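Local coordinates for mandalate racemase/muconate lactonizing enzyme (Unidentified, PDB 4E4U), which is a putative enolase-superfamily enzyme of unassigned substrate, probably abstracting a proton next to a substrate carboxylate, as mandelate racemase does, at residues E150-N155 with E196-K201; D185-F190 with I218-R223; L230-P235 with A245-H250. One frame throughout, in Å; residues are numbered along the deposited sequence.

Contact 1. Residues E150-N155 with E196-K201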
ATOM      1  N   GLU A 150       9.318  45.450 -10.105  1.00 17.11           N
ATOM      2  CA  GLU A 150       9.956  46.308 -11.099  1.00 18.46           C
ATOM      3  C   GLU A 150      11.060  45.545 -11.822  1.00 17.29           C
ATOM      4  O   GLU A 150      11.186  45.618 -13.047  1.00 17.46           O
ATOM      5  CB  GLU A 150      10.529  47.554 -10.423  1.00 21.67           C
ATOM      6  CG  GLU A 150      11.353  48.450 -11.335  1.00 25.87           C
ATOM      7  CD  GLU A 150      11.921  49.655 -10.613  1.00 29.15           C
ATOM      8  OE1 GLU A 150      12.624  49.473  -9.596  1.00 30.39           O
ATOM      9  OE2 GLU A 150      11.662  50.787 -11.067  1.00 30.90           O
ATOM     10  N   CYS A 151      11.851  44.805 -11.055  1.00 16.68           N
ATOM     11  CA  CYS A 151      12.925  44.000 -11.615  1.00 17.25           C
ATOM     12  C   CYS A 151      12.367  42.910 -12.535  1.00 16.84           C
ATOM     13  O   CYS A 151      12.908  42.656 -13.611  1.00 17.39           O
ATOM     14  CB  CYS A 151      13.745  43.390 -10.479  1.00 18.00           C
ATOM     15  SG  CYS A 151      15.098  42.322 -10.996  1.00 20.47           S
ATOM     16  N   ALA A 152      11.287  42.264 -12.107  1.00 15.82           N
ATOM     17  CA  ALA A 152      10.647  41.251 -12.939  1.00 15.40           C
ATOM     18  C   ALA A 152      10.207  41.841 -14.279  1.00 15.68           C
ATOM     19  O   ALA A 152      10.406  41.233 -15.331  1.00 15.60           O
ATOM     20  CB  ALA A 152       9.465  40.638 -12.218  1.00 15.30           C
ATOM     21  N   ALA A 153       9.598  43.022 -14.235  1.00 16.12           N
ATOM     22  CA  ALA A 153       9.141  43.683 -15.450  1.00 16.42           C
ATOM     23  C   ALA A 153      10.309  43.979 -16.394  1.00 16.49           C
ATOM     24  O   ALA A 153      10.179  43.827 -17.608  1.00 17.05           O
ATOM     25  CB  ALA A 153       8.383  44.957 -15.109  1.00 17.57           C
ATOM     26  N   GLU A 154      11.446  44.395 -15.843  1.00 16.30           N
ATOM     27  CA  GLU A 154      12.625  44.644 -16.673  1.00 16.62           C
ATOM     28  C   GLU A 154      13.164  43.353 -17.281  1.00 16.08           C
ATOM     29  O   GLU A 154      13.578  43.334 -18.437  1.00 16.72           O
ATOM     30  CB  GLU A 154      13.715  45.377 -15.890  1.00 18.22           C
ATOM     31  CG  GLU A 154      13.359  46.799 -15.505  1.00 19.87           C
ATOM     32  CD  GLU A 154      12.971  47.649 -16.700  1.00 22.27           C
ATOM     33  OE1 GLU A 154      13.633  47.546 -17.755  1.00 22.16           O
ATOM     34  OE2 GLU A 154      11.993  48.415 -16.588  1.00 24.71           O
ATOM     35  N   ASN A 155      13.136  42.268 -16.513  1.00 15.92           N
ATOM     36  CA  ASN A 155      13.555  40.975 -17.044  1.00 15.94           C
ATOM     37  C   ASN A 155      12.653  40.503 -18.186  1.00 15.93           C
ATOM     38  O   ASN A 155      13.130  39.926 -19.162  1.00 16.15           O
ATOM     39  CB  ASN A 155      13.666  39.935 -15.926  1.00 16.28           C
ATOM     40  CG  ASN A 155      14.992  40.015 -15.196  1.00 16.76           C
ATOM     41  OD1 ASN A 155      16.049  40.037 -15.819  1.00 17.32           O
ATOM     42  ND2 ASN A 155      14.942  40.065 -13.873  1.00 17.94           N
ATOM     43  N   GLU A 196       1.360  40.901 -11.022  1.00 16.69           N
ATOM     44  CA  GLU A 196       0.814  42.136 -11.593  1.00 18.71           C
ATOM     45  C   GLU A 196       1.779  42.727 -12.619  1.00 18.44           C
ATOM     46  O   GLU A 196       1.366  43.216 -13.669  1.00 20.12           O
ATOM     47  CB  GLU A 196       0.529  43.170 -10.495  1.00 22.21           C
ATOM     48  CG  GLU A 196       0.022  44.514 -11.017  1.00 26.60           C
ATOM     49  CD  GLU A 196      -0.178  45.563  -9.923  1.00 30.78           C
ATOM     50  OE1 GLU A 196       0.577  45.557  -8.922  1.00 31.72           O
ATOM     51  OE2 GLU A 196      -1.094  46.404 -10.075  1.00 33.49           O
ATOM     52  N   ALA A 197       3.069  42.659 -12.316  1.00 17.59           N
ATOM     53  CA  ALA A 197       4.090  43.253 -13.172  1.00 17.60           C
ATOM     54  C   ALA A 197       4.352  42.461 -14.456  1.00 16.97           C
ATOM     55  O   ALA A 197       4.657  43.054 -15.486  1.00 18.39           O
ATOM     56  CB  ALA A 197       5.385  43.439 -12.392  1.00 18.39           C
ATOM     57  N   VAL A 198       4.244  41.135 -14.400  1.00 16.70           N
ATOM     58  CA  VAL A 198       4.589  40.310 -15.556  1.00 16.16           C
ATOM     59  C   VAL A 198       3.382  39.757 -16.306  1.00 16.10           C
ATOM     60  O   VAL A 198       3.520  39.290 -17.439  1.00 16.46           O
ATOM     61  CB  VAL A 198       5.548  39.139 -15.191  1.00 16.07           C
ATOM     62  CG1 VAL A 198       6.789  39.671 -14.488  1.00 16.73           C
ATOM     63  CG2 VAL A 198       4.840  38.073 -14.337  1.00 15.30           C
ATOM     64  N   GLY A 199       2.210  39.790 -15.675  1.00 15.28           N
ATOM     65  CA  GLY A 199       1.022  39.194 -16.266  1.00 15.17           C
ATOM     66  C   GLY A 199       1.256  37.744 -16.662  1.00 14.63           C
ATOM     67  O   GLY A 199       1.820  36.972 -15.886  1.00 15.42           O
ATOM     68  N   SER A 200       0.863  37.383 -17.879  1.00 14.61           N
ATOM     69  CA  SER A 200       1.072  36.026 -18.365  1.00 15.18           C
ATOM     70  C   SER A 200       2.336  35.891 -19.204  1.00 15.25           C
ATOM     71  O   SER A 200       2.534  34.874 -19.877  1.00 16.24           O
ATOM     72  CB  SER A 200      -0.149  35.546 -19.139  1.00 17.85           C
ATOM     73  OG  SER A 200      -1.250  35.382 -18.262  1.00 20.75           O
ATOM     74  N   LYS A 201       3.200  36.903 -19.154  1.00 14.67           N
ATOM     75  CA  LYS A 201       4.421  36.880 -19.952  1.00 15.33           C
ATOM     76  C   LYS A 201       5.545  36.084 -19.308  1.00 15.43           C
ATOM     77  O   LYS A 201       6.480  35.671 -19.992  1.00 17.58           O
ATOM     78  CB  LYS A 201       4.892  38.299 -20.263  1.00 16.89           C
ATOM     79  CG  LYS A 201       3.906  39.068 -21.120  1.00 19.99           C
ATOM     80  CD  LYS A 201       3.590  38.311 -22.404  1.00 24.15           C
ATOM     81  CE  LYS A 201       2.788  39.171 -23.379  1.00 27.56           C
ATOM     82  NZ  LYS A 201       2.560  38.475 -24.675  1.00 29.16           N
TER
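Val198 meets Ala152 and Ala153 at the place where helix 181-198 ends against helix 145-158, two neighbouring outer helices of the TIM-type barrel. The branched side chain can be followed outward. Its CB stands back from the other helix, and the approach is made by one methyl: CG1 reaches the methyl CB of Ala152 at 3.6 Å and the carbonyl O of the same residue at 4.0 Å. CG1 also comes within 4.4 Å of the backbone N of Ala153. The torsion explains the reach: with chi1 at -54°, CG1 is anti to the carbonyl carbon and is directed at Ala152 CB, whereas CG2 is tucked between the backbone N and the carbonyl carbon. One turn further along helix 145-158, Val156 also packs on Val198.

Ala197 CB is directed at helix 145-158 and passes alongside Ala153 CB, 4.3 Å away; Ala153 CB lies 4.2 Å from Ala197 O, and the two CA atoms are 5.6 Å apart. Gly199, with positive phi, breaks the helix immediately afterwards, in a type II' turn from Val198 to Lys201. Ala152 and Ala153 sit in sequence between Cys151, covalently linked to a dimercaptobutanediol, and Asn155, hydrogen-bonded to it, both of that ligand's pocket. The side chains bring only methyls, some resting on backbone polar atoms, so dispersion and burial rather than hydrogen bonds hold the two segments together.

Contact 2. Residues D185-F190 with I218-R223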
ATOM      1  N   ASP A 185       2.313  36.237   4.773  1.00 13.10           N
ATOM      2  CA  ASP A 185       1.716  37.387   4.102  1.00 13.86           C
ATOM      3  C   ASP A 185       2.673  37.984   3.071  1.00 13.72           C
ATOM      4  O   ASP A 185       2.266  38.353   1.969  1.00 14.22           O
ATOM      5  CB  ASP A 185       1.367  38.486   5.112  1.00 15.11           C
ATOM      6  CG  ASP A 185       0.137  38.170   5.948  1.00 16.90           C
ATOM      7  OD1 ASP A 185      -0.609  37.224   5.622  1.00 17.35           O
ATOM      8  OD2 ASP A 185      -0.095  38.903   6.934  1.00 19.07           O
ATOM      9  N   ARG A 186       3.944  38.094   3.442  1.00 13.75           N
ATOM     10  CA  ARG A 186       4.945  38.678   2.557  1.00 14.11           C
ATOM     11  C   ARG A 186       5.148  37.805   1.320  1.00 13.33           C
ATOM     12  O   ARG A 186       5.287  38.316   0.210  1.00 13.80           O
ATOM     13  CB  ARG A 186       6.269  38.876   3.297  1.00 14.08           C
ATOM     14  CG  ARG A 186       7.362  39.479   2.440  1.00 14.00           C
ATOM     15  CD  ARG A 186       8.607  39.730   3.261  1.00 15.13           C
ATOM     16  NE  ARG A 186       9.261  38.477   3.630  1.00 15.71           N
ATOM     17  CZ  ARG A 186       9.956  38.287   4.748  1.00 17.14           C
ATOM     18  NH1 ARG A 186      10.069  39.252   5.653  1.00 19.16           N
ATOM     19  NH2 ARG A 186      10.530  37.118   4.975  1.00 17.01           N
ATOM     20  N   CYS A 187       5.154  36.490   1.509  1.00 13.37           N
ATOM     21  CA  CYS A 187       5.316  35.568   0.386  1.00 13.13           C
ATOM     22  C   CYS A 187       4.192  35.756  -0.625  1.00 13.37           C
ATOM     23  O   CYS A 187       4.424  35.823  -1.837  1.00 13.67           O
ATOM     24  CB  CYS A 187       5.324  34.114   0.865  1.00 13.73           C
ATOM     25  SG  CYS A 187       6.785  33.643   1.802  1.00 14.54           S
ATOM     26  N   GLU A 188       2.972  35.865  -0.110  1.00 13.93           N
ATOM     27  CA  GLU A 188       1.797  36.073  -0.937  1.00 16.03           C
ATOM     28  C   GLU A 188       1.879  37.420  -1.661  1.00 15.23           C
ATOM     29  O   GLU A 188       1.553  37.517  -2.850  1.00 16.48           O
ATOM     30  CB  GLU A 188       0.548  36.021  -0.058  1.00 20.23           C
ATOM     31  CG  GLU A 188      -0.637  35.381  -0.713  1.00 22.69           C
ATOM     32  CD  GLU A 188      -1.858  35.355   0.180  1.00 22.28           C
ATOM     33  OE1 GLU A 188      -1.739  35.066   1.401  1.00 20.13           O
ATOM     34  OE2 GLU A 188      -2.947  35.615  -0.355  1.00 24.77           O
ATOM     35  N   LEU A 189       2.309  38.457  -0.942  1.00 14.82           N
ATOM     36  CA  LEU A 189       2.409  39.803  -1.507  1.00 15.50           C
ATOM     37  C   LEU A 189       3.446  39.888  -2.626  1.00 14.79           C
ATOM     38  O   LEU A 189       3.218  40.561  -3.632  1.00 15.59           O
ATOM     39  CB  LEU A 189       2.719  40.828  -0.415  1.00 17.29           C
ATOM     40  CG  LEU A 189       2.725  42.281  -0.885  1.00 18.89           C
ATOM     41  CD1 LEU A 189       1.375  42.658  -1.484  1.00 20.62           C
ATOM     42  CD2 LEU A 189       3.076  43.210   0.260  1.00 19.73           C
ATOM     43  N   PHE A 190       4.582  39.213  -2.458  1.00 14.51           N
ATOM     44  CA  PHE A 190       5.572  39.150  -3.530  1.00 15.10           C
ATOM     45  C   PHE A 190       4.960  38.536  -4.782  1.00 14.40           C
ATOM     46  O   PHE A 190       5.120  39.065  -5.886  1.00 14.85           O
ATOM     47  CB  PHE A 190       6.796  38.340  -3.106  1.00 15.51           C
ATOM     48  CG  PHE A 190       7.931  39.174  -2.587  1.00 15.97           C
ATOM     49  CD1 PHE A 190       7.859  39.769  -1.329  1.00 16.85           C
ATOM     50  CD2 PHE A 190       9.081  39.344  -3.342  1.00 16.66           C
ATOM     51  CE1 PHE A 190       8.916  40.528  -0.841  1.00 17.98           C
ATOM     52  CE2 PHE A 190      10.137  40.106  -2.866  1.00 17.24           C
ATOM     53  CZ  PHE A 190      10.056  40.701  -1.614  1.00 17.61           C
ATOM     54  N   ILE A 218       2.826  23.443   3.378  1.00  9.04           N
ATOM     55  CA  ILE A 218       1.454  23.264   2.910  1.00  9.18           C
ATOM     56  C   ILE A 218       0.602  24.519   3.146  1.00  9.71           C
ATOM     57  O   ILE A 218      -0.141  24.953   2.249  1.00 10.47           O
ATOM     58  CB  ILE A 218       0.826  21.989   3.529  1.00  9.45           C
ATOM     59  CG1 ILE A 218       1.505  20.758   2.921  1.00  9.93           C
ATOM     60  CG2 ILE A 218      -0.690  21.947   3.314  1.00 10.91           C
ATOM     61  CD1 ILE A 218       1.238  19.481   3.687  1.00 10.53           C
ATOM     62  N   ARG A 219       0.718  25.123   4.329  1.00 10.08           N
ATOM     63  CA  ARG A 219       0.040  26.395   4.600  1.00 10.56           C
ATOM     64  C   ARG A 219       0.433  27.452   3.568  1.00 10.57           C
ATOM     65  O   ARG A 219      -0.417  28.177   3.048  1.00 12.06           O
ATOM     66  CB  ARG A 219       0.339  26.902   6.016  1.00 11.01           C
ATOM     67  CG  ARG A 219      -0.408  26.150   7.106  1.00 11.71           C
ATOM     68  CD  ARG A 219      -0.032  26.661   8.480  1.00 11.88           C
ATOM     69  NE  ARG A 219      -0.430  28.052   8.700  1.00 11.35           N
ATOM     70  CZ  ARG A 219       0.062  28.822   9.665  1.00 11.57           C
ATOM     71  NH1 ARG A 219       0.981  28.347  10.500  1.00 11.98           N
ATOM     72  NH2 ARG A 219      -0.362  30.071   9.796  1.00 12.32           N
ATOM     73  N   LEU A 220       1.724  27.514   3.249  1.00 10.23           N
ATOM     74  CA  LEU A 220       2.211  28.489   2.277  1.00 10.49           C
ATOM     75  C   LEU A 220       1.673  28.181   0.882  1.00 11.04           C
ATOM     76  O   LEU A 220       1.198  29.071   0.181  1.00 11.29           O
ATOM     77  CB  LEU A 220       3.740  28.526   2.269  1.00 10.53           C
ATOM     78  CG  LEU A 220       4.362  29.442   1.207  1.00 11.84           C
ATOM     79  CD1 LEU A 220       3.837  30.875   1.314  1.00 13.36           C
ATOM     80  CD2 LEU A 220       5.890  29.408   1.312  1.00 13.06           C
ATOM     81  N   ALA A 221       1.731  26.914   0.482  1.00 10.50           N
ATOM     82  CA  ALA A 221       1.251  26.527  -0.841  1.00 11.01           C
ATOM     83  C   ALA A 221      -0.205  26.940  -1.068  1.00 11.30           C
ATOM     84  O   ALA A 221      -0.550  27.433  -2.142  1.00 12.00           O
ATOM     85  CB  ALA A 221       1.425  25.031  -1.064  1.00 11.84           C
ATOM     86  N   LYS A 222      -1.059  26.764  -0.061  1.00 11.76           N
ATOM     87  CA  LYS A 222      -2.470  27.119  -0.231  1.00 12.91           C
ATOM     88  C   LYS A 222      -2.634  28.601  -0.548  1.00 13.38           C
ATOM     89  O   LYS A 222      -3.508  28.966  -1.325  1.00 15.05           O
ATOM     90  CB  LYS A 222      -3.314  26.720   0.984  1.00 15.27           C
ATOM     91  CG  LYS A 222      -3.330  25.225   1.311  1.00 17.41           C
ATOM     92  CD  LYS A 222      -3.159  24.298   0.103  1.00 20.38           C
ATOM     93  CE  LYS A 222      -4.462  24.019  -0.614  1.00 22.26           C
ATOM     94  NZ  LYS A 222      -4.265  22.978  -1.675  1.00 21.99           N
ATOM     95  N   ARG A 223      -1.780  29.440   0.033  1.00 12.89           N
ATOM     96  CA  ARG A 223      -1.795  30.875  -0.233  1.00 13.95           C
ATOM     97  C   ARG A 223      -1.277  31.239  -1.613  1.00 13.68           C
ATOM     98  O   ARG A 223      -1.711  32.231  -2.205  1.00 15.04           O
ATOM     99  CB  ARG A 223      -0.957  31.603   0.806  1.00 14.33           C
ATOM    100  CG  ARG A 223      -1.589  31.661   2.177  1.00 15.09           C
ATOM    101  CD  ARG A 223      -0.547  32.090   3.174  1.00 15.57           C
ATOM    102  NE  ARG A 223      -1.045  32.317   4.527  1.00 14.91           N
ATOM    103  CZ  ARG A 223      -1.203  33.517   5.077  1.00 14.01           C
ATOM    104  NH1 ARG A 223      -0.947  34.619   4.379  1.00 15.24           N
ATOM    105  NH2 ARG A 223      -1.607  33.612   6.332  1.00 15.02           N
TER
HETATM  106  O   HOH W   1      -2.534  36.160   7.322  1.00 25.20           O
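The guanidinium of Arg223 receives Asp185 OD1 and a water at its edge, close to its plane, while Glu188 OE1 comes in obliquely. This salt-bridge network joins helices 181-198 and 214-224, consecutive outer helices of the TIM-type barrel, whose short segment axes approach to 9.9 Å and cross at -32°. The Arg223 chain, extended from CG to NE, carries NH1 across to the acids. NH1 donates to the anti lone pair of Asp185 OD1 at 2.9 Å, with an N-H...acceptor angle of 159°. The same NH1 makes a weak bond to Glu188 OE1 at 3.1 Å, bent to 130°, the planes of the two groups being nearly perpendicular. Glu188 OE1 also lies against the aliphatic part, 3.5 Å from Arg223 CG. A water bridges Asp185 OD1 and Arg223 NH2, so that OD1 is gripped twice.

Each charge has a further partner: Arg223 NH2 pairs with Asp228 of a neighbouring subunit, Asp185 OD2 bonds to Ser200 OG of that subunit, and Glu188 OE2 meets Lys226. The network thus serves the subunit interface too. Toward the barrel, the helices pack through apolar atoms: Leu220 CD1 touches Cys187 CB at 3.6 Å and lies 4.1 Å from its SG.

Contact 3. Residues L230-P235 with A245-H250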
ATOM      1  N   LEU A 230       4.802  28.349 -11.463  1.00 10.19           N
ATOM      2  CA  LEU A 230       5.279  27.173 -12.180  1.00 10.07           C
ATOM      3  C   LEU A 230       5.879  26.140 -11.218  1.00 10.07           C
ATOM      4  O   LEU A 230       5.757  24.941 -11.438  1.00 10.87           O
ATOM      5  CB  LEU A 230       6.279  27.586 -13.264  1.00 11.09           C
ATOM      6  CG  LEU A 230       7.126  26.507 -13.955  1.00 11.60           C
ATOM      7  CD1 LEU A 230       6.294  25.375 -14.532  1.00 12.67           C
ATOM      8  CD2 LEU A 230       7.979  27.123 -15.050  1.00 13.89           C
ATOM      9  N   TRP A 231       6.528  26.596 -10.154  1.00  9.30           N
ATOM     10  CA  TRP A 231       6.954  25.655  -9.128  1.00  9.39           C
ATOM     11  C   TRP A 231       7.129  26.264  -7.756  1.00  9.16           C
ATOM     12  O   TRP A 231       7.222  27.486  -7.601  1.00 10.32           O
ATOM     13  CB  TRP A 231       8.221  24.894  -9.537  1.00  9.61           C
ATOM     14  CG  TRP A 231       9.534  25.644  -9.550  1.00 10.11           C
ATOM     15  CD1 TRP A 231      10.140  26.292  -8.505  1.00 10.12           C
ATOM     16  CD2 TRP A 231      10.455  25.707 -10.639  1.00 10.24           C
ATOM     17  NE1 TRP A 231      11.364  26.796  -8.900  1.00 11.21           N
ATOM     18  CE2 TRP A 231      11.586  26.435 -10.213  1.00 10.81           C
ATOM     19  CE3 TRP A 231      10.435  25.218 -11.955  1.00 11.26           C
ATOM     20  CZ2 TRP A 231      12.673  26.698 -11.044  1.00 11.81           C
ATOM     21  CZ3 TRP A 231      11.513  25.476 -12.780  1.00 11.79           C
ATOM     22  CH2 TRP A 231      12.618  26.209 -12.322  1.00 12.31           C
ATOM     23  N   PHE A 232       7.165  25.367  -6.778  1.00  9.41           N
ATOM     24  CA  PHE A 232       7.443  25.653  -5.377  1.00  9.80           C
ATOM     25  C   PHE A 232       8.716  24.850  -5.105  1.00  9.95           C
ATOM     26  O   PHE A 232       8.691  23.610  -5.105  1.00 10.95           O
ATOM     27  CB  PHE A 232       6.251  25.158  -4.563  1.00 10.48           C
ATOM     28  CG  PHE A 232       6.321  25.413  -3.069  1.00 10.38           C
ATOM     29  CD1 PHE A 232       7.297  26.210  -2.481  1.00 11.86           C
ATOM     30  CD2 PHE A 232       5.374  24.817  -2.243  1.00 11.68           C
ATOM     31  CE1 PHE A 232       7.300  26.415  -1.094  1.00 12.19           C
ATOM     32  CE2 PHE A 232       5.384  25.021  -0.877  1.00 12.10           C
ATOM     33  CZ  PHE A 232       6.345  25.817  -0.303  1.00 12.04           C
ATOM     34  N   GLU A 233       9.833  25.558  -4.943  1.00 10.02           N
ATOM     35  CA  GLU A 233      11.165  24.953  -4.882  1.00 10.99           C
ATOM     36  C   GLU A 233      11.535  24.540  -3.462  1.00 11.08           C
ATOM     37  O   GLU A 233      11.257  25.278  -2.520  1.00 11.78           O
ATOM     38  CB  GLU A 233      12.184  25.984  -5.374  1.00 13.12           C
ATOM     39  CG  GLU A 233      13.623  25.508  -5.455  1.00 13.16           C
ATOM     40  CD  GLU A 233      14.451  26.329  -6.435  1.00 13.73           C
ATOM     41  OE1 GLU A 233      13.879  26.868  -7.406  1.00 13.05           O
ATOM     42  OE2 GLU A 233      15.681  26.417  -6.251  1.00 16.91           O
ATOM     43  N   GLU A 234      12.174  23.378  -3.310  1.00 10.74           N
ATOM     44  CA  GLU A 234      12.705  22.940  -2.011  1.00 11.25           C
ATOM     45  C   GLU A 234      11.823  23.349  -0.829  1.00 10.58           C
ATOM     46  O   GLU A 234      12.246  24.127   0.031  1.00 11.23           O
ATOM     47  CB  GLU A 234      14.114  23.502  -1.790  1.00 12.39           C
ATOM     48  CG  GLU A 234      15.191  22.934  -2.695  1.00 13.30           C
ATOM     49  CD  GLU A 234      16.541  22.960  -2.012  1.00 14.55           C
ATOM     50  OE1 GLU A 234      16.981  24.057  -1.610  1.00 15.94           O
ATOM     51  OE2 GLU A 234      17.145  21.887  -1.826  1.00 15.46           O
ATOM     52  N   PRO A 235      10.588  22.836  -0.781  1.00 10.53           N
ATOM     53  CA  PRO A 235       9.704  23.318   0.288  1.00 11.62           C
ATOM     54  C   PRO A 235      10.164  22.901   1.680  1.00 11.81           C
ATOM     55  O   PRO A 235       9.830  23.582   2.642  1.00 13.90           O
ATOM     56  CB  PRO A 235       8.348  22.684  -0.057  1.00 11.93           C
ATOM     57  CG  PRO A 235       8.676  21.559  -1.009  1.00 13.47           C
ATOM     58  CD  PRO A 235       9.877  22.005  -1.767  1.00 12.22           C
ATOM     59  N   ALA A 245       7.164  14.699  -0.354  1.00 10.63           N
ATOM     60  CA  ALA A 245       5.997  14.151  -1.050  1.00 10.86           C
ATOM     61  C   ALA A 245       4.679  14.555  -0.386  1.00 10.64           C
ATOM     62  O   ALA A 245       3.666  14.714  -1.064  1.00 11.30           O
ATOM     63  CB  ALA A 245       6.087  12.642  -1.172  1.00 11.18           C
ATOM     64  N   GLN A 246       4.692  14.710   0.931  0.60 10.94           N
ATOM     65  CA  GLN A 246       3.505  15.177   1.635  0.60 10.97           C
ATOM     66  C   GLN A 246       3.083  16.562   1.144  0.60 10.03           C
ATOM     67  O   GLN A 246       1.889  16.842   0.993  0.60 11.23           O
ATOM     68  CB  GLN A 246       3.745  15.183   3.139  0.60 13.25           C
ATOM     69  CG  GLN A 246       3.498  13.824   3.777  0.60 14.82           C
ATOM     70  CD  GLN A 246       2.087  13.316   3.533  0.60 17.36           C
ATOM     71  OE1 GLN A 246       1.112  14.043   3.727  0.60 18.33           O
ATOM     72  NE2 GLN A 246       1.975  12.064   3.088  0.60 18.70           N
ATOM     73  N   VAL A 247       4.059  17.425   0.882  1.00 10.61           N
ATOM     74  CA  VAL A 247       3.765  18.754   0.353  1.00 10.42           C
ATOM     75  C   VAL A 247       3.155  18.614  -1.047  1.00  9.38           C
ATOM     76  O   VAL A 247       2.108  19.198  -1.350  1.00 10.48           O
ATOM     77  CB  VAL A 247       5.000  19.674   0.335  1.00 10.18           C
ATOM     78  CG1 VAL A 247       4.615  21.055  -0.173  1.00 11.18           C
ATOM     79  CG2 VAL A 247       5.611  19.775   1.720  1.00 11.31           C
ATOM     80  N   ALA A 248       3.782  17.804  -1.893  1.00  9.69           N
ATOM     81  CA  ALA A 248       3.287  17.611  -3.256  1.00 10.17           C
ATOM     82  C   ALA A 248       1.846  17.097  -3.273  1.00  9.87           C
ATOM     83  O   ALA A 248       1.040  17.505  -4.104  1.00 11.17           O
ATOM     84  CB  ALA A 248       4.202  16.667  -4.021  1.00 10.80           C
ATOM     85  N   LYS A 249       1.522  16.206  -2.343  1.00 10.06           N
ATOM     86  CA  LYS A 249       0.178  15.637  -2.273  1.00 11.90           C
ATOM     87  C   LYS A 249      -0.883  16.678  -1.943  1.00 11.94           C
ATOM     88  O   LYS A 249      -2.043  16.528  -2.318  1.00 13.51           O
ATOM     89  CB  LYS A 249       0.134  14.513  -1.234  1.00 14.73           C
ATOM     90  CG  LYS A 249       0.835  13.250  -1.697  1.00 19.46           C
ATOM     91  CD  LYS A 249       1.011  12.264  -0.557  1.00 23.75           C
ATOM     92  CE  LYS A 249       1.967  11.142  -0.960  1.00 27.15           C
ATOM     93  NZ  LYS A 249       2.358  10.278   0.183  1.00 29.64           N
ATOM     94  N   HIS A 250      -0.477  17.744  -1.257  1.00 10.66           N
ATOM     95  CA  HIS A 250      -1.421  18.719  -0.725  1.00 11.26           C
ATOM     96  C   HIS A 250      -1.457  20.043  -1.479  1.00 12.11           C
ATOM     97  O   HIS A 250      -2.094  20.991  -1.026  1.00 14.37           O
ATOM     98  CB  HIS A 250      -1.134  18.975   0.759  1.00 12.82           C
ATOM     99  CG  HIS A 250      -1.677  17.914   1.661  1.00 15.10           C
ATOM    100  ND1 HIS A 250      -2.952  17.960   2.171  1.00 16.99           N
ATOM    101  CD2 HIS A 250      -1.125  16.764   2.125  1.00 16.06           C
ATOM    102  CE1 HIS A 250      -3.169  16.891   2.919  1.00 17.64           C
ATOM    103  NE2 HIS A 250      -2.070  16.148   2.903  1.00 17.43           N
TER
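Pro235 and Val247 mark the closest backbone approach, with CA atoms 7.5 Å apart, between the end of strand 231-233 and helix 241-249. The strand is extended through Glu233; Glu234 then takes positive phi (36°), turning the chain so that Pro235 folds back beside the strand residue Phe232. Strand and helix belong to one beta-alpha-beta unit of the barrel, completed by strand 255-257.

Side chains alternate along the strand. Phe232 points out toward the helix, whereas Trp231 and Glu233 lie on the other side, where Trp231 NE1 donates to Glu233 OE1 at 2.9 Å, with the carboxylate oxygen tilted from the indole plane. On the outer side a single methyl, Val247 CG1, does the touching: it sits 4.1 Å from Phe232 CE2 and also 4.1 Å from Pro235 CB. CG1 is anti to the backbone N of Val247 (chi1 -178°), which sends it from the helix into the angle between ring and proline. Its approach to the ring is oblique, and the two side chains cross at about a right angle. The phenyl is itself covered on one face by Pro235 CB, 3.7 Å above its plane and offset toward the rim. Ala217 of helix 214-224 also packs on both Pro235 and Val247, and Ala221 on Phe232.

The three buried residues touch one another through carbon atoms alone, so helix and strand are joined here by hydrophobic packing, while the polar Glu233 is kept on the opposite side, bonded to Lys164 and Gln280.

In the fold
From the N terminus, the chain passes the three-stranded antiparallel sheet before entering the barrel. Contact 1 closes first, at the end of helix 181-198, enclosing strand 162-165. Contact 2 opens on that same helix, inside the loop of contact 1, and closes on helix 214-224 beyond it, so the two cross; their centres are 19 Å apart. Contact 3 follows in series, closing a short loop. It meets contact 2 directly: Leu220 CD2 lies 4.0 Å from Phe232 CZ, and Lys222 NZ probably bonds to His250 O. Contacts 1 and 2 tie successive outer helices to one another, and contact 3 ties helix 241-249 to strand 231-233 of the barrel wall.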